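Local coordinates for protein kcn28 (Kitasatospora, PDB 6J31) that is of unknown function but belongs to the GT-B clan, with two Rossmann-like domains and a C-terminal region resembling erythromycin biosynthesis protein CIII, at residues R215-W221 with A291-Q295; T240-Y246 with L263-R267. All coordinates share one frame; numbering follows the deposited sequence.

Both contacts flank the parallel sheet that includes strands 229-234, 259-264 and 281-284, on opposite faces. Contact 2 is buried and lies within one beta-alpha-beta unit, where the start of helix 243-253 meets the end of strand 259-264. Contact 1 is partly buried and ties the loop leading into the sheet to helix 289-294. Glu282 is a common neighbour, bonding the Trp221 indole and pairing by backbone with Leu263. Contact 1 sets a long ionic pair beside apolar packing, whereas contact 2 joins a tyrosine face to aliphatic carbons and a threonine hydroxyl to a backbone carbonyl. Their centres are about 21 Å apart.

Contact 1: residues R215-W221 with A291-Q295; sequences RAHQGDW and AVLEQ
Arg215 and Glu294 form a long salt bridge, NE to OE1 4.0 Å, at the outer end of the place where the loop before strand 229-234 runs past helix 289-294 of a Rossmann-like GT-B domain. The two side chains cross at about a right angle, with guanidinium and carboxylate planes 78° apart. OE1 stands well out of the guanidinium plane and receives no N-H, which leaves attraction of charge alone. Glu294 also has Asp220 nearby, OE1 to OD2 5.4 Å; the two carboxylates would tend to raise each other's proton affinity, an effect that Arg215 probably offsets in part. Further along, Ala291 turns its methyl into the loop, where CB meets Gly219 O at 3.7 Å and Trp221 CB at 4.1 Å. Its small side chain lets the loop backbone run close to the helix.

Trp221 does most of the packing. Its CG stands anti to the backbone N (chi1 -169°), which sends the indole along the helix toward Val292 and Gln295. Val292 CG2 lies over one face in a CH-pi contact, 4.3 Å from the centroid of the five-membered ring and 16° off its normal. The indole nitrogen NE1 is hydrogen-bonded to Glu282 OE2, which would restrain the rotation of the ring, and Val230 of strand 229-234 also touches the side chain. Gln295 bends at chi2 and packs by its aliphatic part: CG approaches Trp221 O at 3.6 Å, while CB meets the six-membered ring at its edge, 3.9 Å from Trp221 CZ3.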
ATOM      1  N   ARG A 215     -16.292   5.092   8.535  1.00125.56           N
ATOM      2  CA  ARG A 215     -15.286   6.118   8.771  1.00131.57           C
ATOM      3  C   ARG A 215     -14.506   5.856  10.056  1.00138.23           C
ATOM      4  O   ARG A 215     -15.071   5.481  11.087  1.00138.54           O
ATOM      5  CB  ARG A 215     -15.943   7.499   8.824  1.00130.90           C
ATOM      6  CG  ARG A 215     -14.935   8.631   8.781  1.00129.75           C
ATOM      7  CD  ARG A 215     -15.573   9.993   8.973  1.00128.68           C
ATOM      8  NE  ARG A 215     -14.587  10.968   9.430  1.00127.44           N
ATOM      9  CZ  ARG A 215     -14.492  11.400  10.684  1.00126.65           C
ATOM     10  NH1 ARG A 215     -13.559  12.281  11.016  1.00126.74           N
ATOM     11  NH2 ARG A 215     -15.339  10.960  11.604  1.00126.24           N
ATOM     12  N   ALA A 216     -13.193   6.073   9.976  1.00143.86           N
ATOM     13  CA  ALA A 216     -12.248   5.783  11.046  1.00148.18           C
ATOM     14  C   ALA A 216     -12.237   6.840  12.141  1.00151.07           C
ATOM     15  O   ALA A 216     -11.541   6.649  13.146  1.00152.23           O
ATOM     16  CB  ALA A 216     -10.839   5.622  10.476  1.00148.62           C
ATOM     17  N   HIS A 217     -12.960   7.947  11.956  1.00152.49           N
ATOM     18  CA  HIS A 217     -13.027   9.038  12.923  1.00152.09           C
ATOM     19  C   HIS A 217     -11.681   9.747  13.015  1.00145.54           C
ATOM     20  O   HIS A 217     -11.280  10.426  12.063  1.00147.35           O
ATOM     21  CB  HIS A 217     -13.477   8.507  14.283  1.00158.69           C
ATOM     22  CG  HIS A 217     -14.827   7.867  14.244  1.00163.73           C
ATOM     23  ND1 HIS A 217     -14.988   6.507  14.101  1.00164.79           N
ATOM     24  CD2 HIS A 217     -16.075   8.394  14.270  1.00165.41           C
ATOM     25  CE1 HIS A 217     -16.276   6.217  14.069  1.00165.13           C
ATOM     26  NE2 HIS A 217     -16.957   7.345  14.169  1.00165.29           N
ATOM     27  N   GLN A 218     -10.998   9.634  14.159  1.00134.71           N
ATOM     28  CA  GLN A 218      -9.680  10.222  14.400  1.00125.01           C
ATOM     29  C   GLN A 218      -9.748  11.739  14.518  1.00117.37           C
ATOM     30  O   GLN A 218      -8.711  12.413  14.456  1.00117.59           O
ATOM     31  CB  GLN A 218      -8.660   9.831  13.321  1.00123.28           C
ATOM     32  CG  GLN A 218      -8.419   8.331  13.216  1.00121.64           C
ATOM     33  CD  GLN A 218      -7.351   7.973  12.196  1.00120.12           C
ATOM     34  OE1 GLN A 218      -6.832   8.840  11.490  1.00119.67           O
ATOM     35  NE2 GLN A 218      -7.026   6.689  12.107  1.00119.37           N
ATOM     36  N   GLY A 219     -10.945  12.288  14.675  1.00110.13           N
ATOM     37  CA  GLY A 219     -11.206  13.704  14.797  1.00104.03           C
ATOM     38  C   GLY A 219     -11.769  14.288  13.511  1.00 98.69           C
ATOM     39  O   GLY A 219     -11.619  13.736  12.419  1.00 97.33           O
ATOM     40  N   ASP A 220     -12.427  15.436  13.648  1.00 94.89           N
ATOM     41  CA  ASP A 220     -13.028  16.117  12.515  1.00 90.68           C
ATOM     42  C   ASP A 220     -12.258  17.404  12.246  1.00 87.69           C
ATOM     43  O   ASP A 220     -11.781  18.061  13.172  1.00 87.82           O
ATOM     44  CB  ASP A 220     -14.502  16.415  12.793  1.00 90.01           C
ATOM     45  CG  ASP A 220     -15.336  16.495  11.530  1.00 89.02           C
ATOM     46  OD1 ASP A 220     -15.045  17.352  10.669  1.00 88.82           O
ATOM     47  OD2 ASP A 220     -16.280  15.687  11.392  1.00 88.35           O
ATOM     48  N   TRP A 221     -12.143  17.772  10.976  1.00 84.75           N
ATOM     49  CA  TRP A 221     -11.434  18.983  10.587  1.00 82.84           C
ATOM     50  C   TRP A 221     -12.365  19.885   9.791  1.00 85.79           C
ATOM     51  O   TRP A 221     -12.910  19.465   8.767  1.00 85.35           O
ATOM     52  CB  TRP A 221     -10.184  18.638   9.773  1.00 78.66           C
ATOM     53  CG  TRP A 221      -9.257  19.790   9.557  1.00 74.37           C
ATOM     54  CD1 TRP A 221      -8.219  20.168  10.363  1.00 72.46           C
ATOM     55  CD2 TRP A 221      -9.285  20.724   8.475  1.00 71.80           C
ATOM     56  NE1 TRP A 221      -7.596  21.277   9.842  1.00 70.89           N
ATOM     57  CE2 TRP A 221      -8.233  21.638   8.683  1.00 70.80           C
ATOM     58  CE3 TRP A 221     -10.098  20.876   7.347  1.00 70.97           C
ATOM     59  CZ2 TRP A 221      -7.973  22.690   7.807  1.00 71.39           C
ATOM     60  CZ3 TRP A 221      -9.837  21.918   6.478  1.00 71.17           C
ATOM     61  CH2 TRP A 221      -8.784  22.811   6.711  1.00 71.72           C
ATOM     62  N   ALA A 291     -10.105  13.223   7.080  1.00 55.49           N
ATOM     63  CA  ALA A 291     -10.859  14.402   7.496  1.00 55.09           C
ATOM     64  C   ALA A 291     -10.452  15.628   6.687  1.00 54.65           C
ATOM     65  O   ALA A 291     -11.308  16.411   6.256  1.00 54.55           O
ATOM     66  CB  ALA A 291     -10.667  14.652   8.991  1.00 54.54           C
ATOM     67  N   VAL A 292      -9.147  15.834   6.500  1.00 53.72           N
ATOM     68  CA  VAL A 292      -8.683  16.974   5.715  1.00 53.21           C
ATOM     69  C   VAL A 292      -9.103  16.829   4.257  1.00 51.39           C
ATOM     70  O   VAL A 292      -9.517  17.805   3.619  1.00 50.65           O
ATOM     71  CB  VAL A 292      -7.158  17.133   5.854  1.00 53.32           C
ATOM     72  CG1 VAL A 292      -6.654  18.264   4.965  1.00 54.58           C
ATOM     73  CG2 VAL A 292      -6.787  17.391   7.299  1.00 53.16           C
ATOM     74  N   LEU A 293      -9.001  15.616   3.706  1.00 50.43           N
ATOM     75  CA  LEU A 293      -9.409  15.395   2.320  1.00 51.33           C
ATOM     76  C   LEU A 293     -10.893  15.659   2.120  1.00 54.40           C
ATOM     77  O   LEU A 293     -11.316  16.012   1.014  1.00 53.19           O
ATOM     78  CB  LEU A 293      -9.062  13.973   1.885  1.00 48.68           C
ATOM     79  CG  LEU A 293      -7.565  13.672   1.777  1.00 45.66           C
ATOM     80  CD1 LEU A 293      -7.330  12.235   1.329  1.00 44.54           C
ATOM     81  CD2 LEU A 293      -6.872  14.666   0.847  1.00 43.63           C
ATOM     82  N   GLU A 294     -11.693  15.516   3.182  1.00 59.69           N
ATOM     83  CA  GLU A 294     -13.118  15.812   3.088  1.00 65.77           C
ATOM     84  C   GLU A 294     -13.361  17.260   2.688  1.00 65.16           C
ATOM     85  O   GLU A 294     -14.368  17.564   2.039  1.00 65.71           O
ATOM     86  CB  GLU A 294     -13.800  15.515   4.423  1.00 72.81           C
ATOM     87  CG  GLU A 294     -14.970  14.552   4.338  1.00 79.13           C
ATOM     88  CD  GLU A 294     -15.661  14.357   5.678  1.00 83.66           C
ATOM     89  OE1 GLU A 294     -15.117  13.616   6.526  1.00 84.72           O
ATOM     90  OE2 GLU A 294     -16.747  14.941   5.881  1.00 86.25           O
ATOM     91  N   GLN A 295     -12.457  18.163   3.064  1.00 64.26           N
ATOM     92  CA  GLN A 295     -12.591  19.582   2.776  1.00 63.73           C
ATOM     93  C   GLN A 295     -11.531  20.068   1.794  1.00 60.13           C
ATOM     94  O   GLN A 295     -11.424  21.275   1.558  1.00 60.32           O
ATOM     95  CB  GLN A 295     -12.496  20.393   4.073  1.00 66.83           C
ATOM     96  CG  GLN A 295     -13.305  19.833   5.239  1.00 69.52           C
ATOM     97  CD  GLN A 295     -14.789  20.115   5.137  1.00 72.16           C
ATOM     98  OE1 GLN A 295     -15.203  21.172   4.662  1.00 73.19           O
ATOM     99  NE2 GLN A 295     -15.601  19.169   5.595  1.00 73.06           N
TER

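Contact 2: residues T240-Y246 with L263-R267; sequences TNQLPFY and LQIGR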
ATOM      1  N   THR A 240       9.610  11.396   4.766  1.00140.22           N
ATOM      2  CA  THR A 240       9.174  12.745   4.418  1.00133.95           C
ATOM      3  C   THR A 240      10.234  13.797   4.759  1.00130.04           C
ATOM      4  O   THR A 240       9.914  14.826   5.362  1.00129.12           O
ATOM      5  CB  THR A 240       7.851  13.080   5.110  1.00131.56           C
ATOM      6  OG1 THR A 240       7.823  14.476   5.427  1.00126.31           O
ATOM      7  CG2 THR A 240       7.680  12.256   6.380  1.00131.32           C
ATOM      8  N   ASN A 241      11.490  13.561   4.390  1.00127.01           N
ATOM      9  CA  ASN A 241      12.602  14.415   4.818  1.00123.54           C
ATOM     10  C   ASN A 241      12.945  15.464   3.755  1.00119.62           C
ATOM     11  O   ASN A 241      14.083  15.586   3.296  1.00120.95           O
ATOM     12  CB  ASN A 241      13.820  13.554   5.156  1.00123.72           C
ATOM     13  CG  ASN A 241      14.106  12.498   4.094  1.00123.46           C
ATOM     14  OD1 ASN A 241      14.251  11.316   4.409  1.00122.75           O
ATOM     15  ND2 ASN A 241      14.174  12.915   2.834  1.00123.68           N
ATOM     16  N   GLN A 242      11.928  16.252   3.372  1.00114.08           N
ATOM     17  CA  GLN A 242      12.072  17.328   2.382  1.00109.33           C
ATOM     18  C   GLN A 242      11.576  18.660   2.941  1.00103.98           C
ATOM     19  O   GLN A 242      10.462  19.093   2.642  1.00104.12           O
ATOM     20  CB  GLN A 242      11.335  16.966   1.090  1.00110.08           C
ATOM     21  CG  GLN A 242      11.763  15.653   0.489  1.00110.46           C
ATOM     22  CD  GLN A 242      13.208  15.717   0.037  1.00111.18           C
ATOM     23  OE1 GLN A 242      13.669  16.753  -0.448  1.00111.23           O
ATOM     24  NE2 GLN A 242      13.936  14.620   0.205  1.00111.50           N
ATOM     25  N   LEU A 243      12.438  19.339   3.692  1.00 99.00           N
ATOM     26  CA  LEU A 243      12.162  20.689   4.169  1.00 94.46           C
ATOM     27  C   LEU A 243      12.264  21.702   3.031  1.00 89.69           C
ATOM     28  O   LEU A 243      11.466  22.647   2.994  1.00 89.97           O
ATOM     29  CB  LEU A 243      13.099  21.082   5.316  1.00 95.42           C
ATOM     30  CG  LEU A 243      12.694  22.327   6.121  1.00 96.72           C
ATOM     31  CD1 LEU A 243      11.220  22.299   6.510  1.00 96.87           C
ATOM     32  CD2 LEU A 243      13.572  22.497   7.355  1.00 97.31           C
ATOM     33  N   PRO A 244      13.228  21.578   2.101  1.00 84.98           N
ATOM     34  CA  PRO A 244      13.250  22.534   0.980  1.00 82.77           C
ATOM     35  C   PRO A 244      11.970  22.524   0.163  1.00 80.74           C
ATOM     36  O   PRO A 244      11.494  23.592  -0.242  1.00 80.93           O
ATOM     37  CB  PRO A 244      14.460  22.075   0.154  1.00 82.68           C
ATOM     38  CG  PRO A 244      15.342  21.419   1.134  1.00 83.16           C
ATOM     39  CD  PRO A 244      14.433  20.723   2.093  1.00 83.64           C
ATOM     40  N   PHE A 245      11.394  21.344  -0.089  1.00 78.95           N
ATOM     41  CA  PHE A 245      10.111  21.292  -0.782  1.00 77.97           C
ATOM     42  C   PHE A 245       9.009  21.911   0.068  1.00 78.50           C
ATOM     43  O   PHE A 245       8.128  22.604  -0.456  1.00 78.00           O
ATOM     44  CB  PHE A 245       9.761  19.854  -1.163  1.00 76.88           C
ATOM     45  CG  PHE A 245       8.412  19.714  -1.817  1.00 76.20           C
ATOM     46  CD1 PHE A 245       8.212  20.127  -3.125  1.00 75.86           C
ATOM     47  CD2 PHE A 245       7.346  19.166  -1.124  1.00 76.19           C
ATOM     48  CE1 PHE A 245       6.971  20.005  -3.723  1.00 75.81           C
ATOM     49  CE2 PHE A 245       6.105  19.036  -1.721  1.00 76.42           C
ATOM     50  CZ  PHE A 245       5.917  19.459  -3.020  1.00 76.32           C
ATOM     51  N   TYR A 246       9.037  21.661   1.382  1.00 80.27           N
ATOM     52  CA  TYR A 246       8.047  22.251   2.281  1.00 82.96           C
ATOM     53  C   TYR A 246       8.116  23.770   2.234  1.00 80.16           C
ATOM     54  O   TYR A 246       7.086  24.454   2.301  1.00 80.00           O
ATOM     55  CB  TYR A 246       8.266  21.751   3.710  1.00 89.79           C
ATOM     56  CG  TYR A 246       7.957  20.285   3.899  1.00 97.12           C
ATOM     57  CD1 TYR A 246       6.990  19.658   3.127  1.00100.84           C
ATOM     58  CD2 TYR A 246       8.616  19.532   4.864  1.00100.85           C
ATOM     59  CE1 TYR A 246       6.697  18.322   3.295  1.00104.33           C
ATOM     60  CE2 TYR A 246       8.333  18.191   5.038  1.00104.32           C
ATOM     61  CZ  TYR A 246       7.370  17.593   4.253  1.00108.58           C
ATOM     62  OH  TYR A 246       7.075  16.261   4.418  1.00117.47           O
ATOM     63  N   LEU A 263      -0.121  21.570   5.860  1.00 54.63           N
ATOM     64  CA  LEU A 263       1.174  21.002   5.511  1.00 57.10           C
ATOM     65  C   LEU A 263       1.541  19.961   6.561  1.00 58.79           C
ATOM     66  O   LEU A 263       1.850  20.307   7.706  1.00 59.16           O
ATOM     67  CB  LEU A 263       2.226  22.107   5.419  1.00 57.88           C
ATOM     68  CG  LEU A 263       3.665  21.716   5.084  1.00 57.70           C
ATOM     69  CD1 LEU A 263       3.701  20.668   3.991  1.00 56.98           C
ATOM     70  CD2 LEU A 263       4.460  22.948   4.667  1.00 57.39           C
ATOM     71  N   GLN A 264       1.533  18.691   6.164  1.00 59.66           N
ATOM     72  CA  GLN A 264       1.906  17.596   7.049  1.00 62.04           C
ATOM     73  C   GLN A 264       3.355  17.243   6.735  1.00 62.24           C
ATOM     74  O   GLN A 264       3.662  16.756   5.644  1.00 62.06           O
ATOM     75  CB  GLN A 264       0.974  16.401   6.871  1.00 65.18           C
ATOM     76  CG  GLN A 264       1.033  15.414   8.024  1.00 68.00           C
ATOM     77  CD  GLN A 264       1.211  13.982   7.577  1.00 69.60           C
ATOM     78  OE1 GLN A 264       0.438  13.103   7.963  1.00 70.80           O
ATOM     79  NE2 GLN A 264       2.234  13.734   6.767  1.00 69.50           N
ATOM     80  N   ILE A 265       4.236  17.488   7.704  1.00 63.74           N
ATOM     81  CA  ILE A 265       5.679  17.388   7.516  1.00 65.82           C
ATOM     82  C   ILE A 265       6.257  16.062   7.982  1.00 69.68           C
ATOM     83  O   ILE A 265       7.422  15.769   7.667  1.00 68.74           O
ATOM     84  CB  ILE A 265       6.395  18.548   8.233  1.00 64.55           C
ATOM     85  CG1 ILE A 265       5.918  18.609   9.681  1.00 63.20           C
ATOM     86  CG2 ILE A 265       6.117  19.856   7.518  1.00 64.51           C
ATOM     87  CD1 ILE A 265       6.489  19.731  10.445  1.00 63.07           C
ATOM     88  N   GLY A 266       5.520  15.293   8.775  1.00 75.62           N
ATOM     89  CA  GLY A 266       5.988  14.016   9.260  1.00 81.71           C
ATOM     90  C   GLY A 266       6.594  14.103  10.655  1.00 88.31           C
ATOM     91  O   GLY A 266       7.041  15.155  11.117  1.00 88.66           O
ATOM     92  N   ARG A 267       6.580  12.957  11.335  1.00 95.14           N
ATOM     93  CA  ARG A 267       7.096  12.782  12.685  1.00101.70           C
ATOM     94  C   ARG A 267       8.577  13.145  12.815  1.00106.45           C
ATOM     95  O   ARG A 267       9.009  13.504  13.917  1.00107.18           O
ATOM     96  CB  ARG A 267       6.876  11.325  13.117  1.00102.56           C
ATOM     97  CG  ARG A 267       7.571  10.292  12.243  1.00103.62           C
ATOM     98  CD  ARG A 267       6.711   9.055  12.070  1.00104.72           C
ATOM     99  NE  ARG A 267       5.538   9.343  11.250  1.00105.91           N
ATOM    100  CZ  ARG A 267       5.609   9.663   9.964  1.00106.24           C
ATOM    101  NH1 ARG A 267       6.796   9.738   9.381  1.00106.44           N
ATOM    102  NH2 ARG A 267       4.510   9.914   9.264  1.00106.04           N
TER
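Apolar contact centres on Tyr246, whose ring lies against Leu263 and Ile265, both on the same side of its plane. With CG beside the backbone N and anti to the carbonyl carbon (chi1 -68°), the ring reaches from the helix to the strand end. Ile265 CG2 lies over one face in a CH-pi contact, 3.9 Å from the ring centroid and 21° off the normal. Leu263 CD1 approaches obliquely and packs closely, 3.5 Å from Tyr246 CD1. Beyond the ring, Thr240 CG2 rests on the backbone of Gly266, 3.8 Å from CA, where the absence of a side chain makes room for the methyl.

The polar contact is a single hydrogen bond, from Thr240 OG1 to Ile265 O at 2.6 Å, with the place of the hydroxyl doubtful. Apart from it, the first turn of the helix is closed by Gln242, the N-cap residue, whose O accepts the N-H of Tyr246, 3.2 Å from N.

The contact joins helix 243-253 to strand 259-264 within the beta-alpha-beta unit that begins with strand 229-234. The backbone of Gln264 pairs with Val233 and that of Leu263 with Glu282 and His284, placing strand 259-264 between strands 229-234 and 281-284.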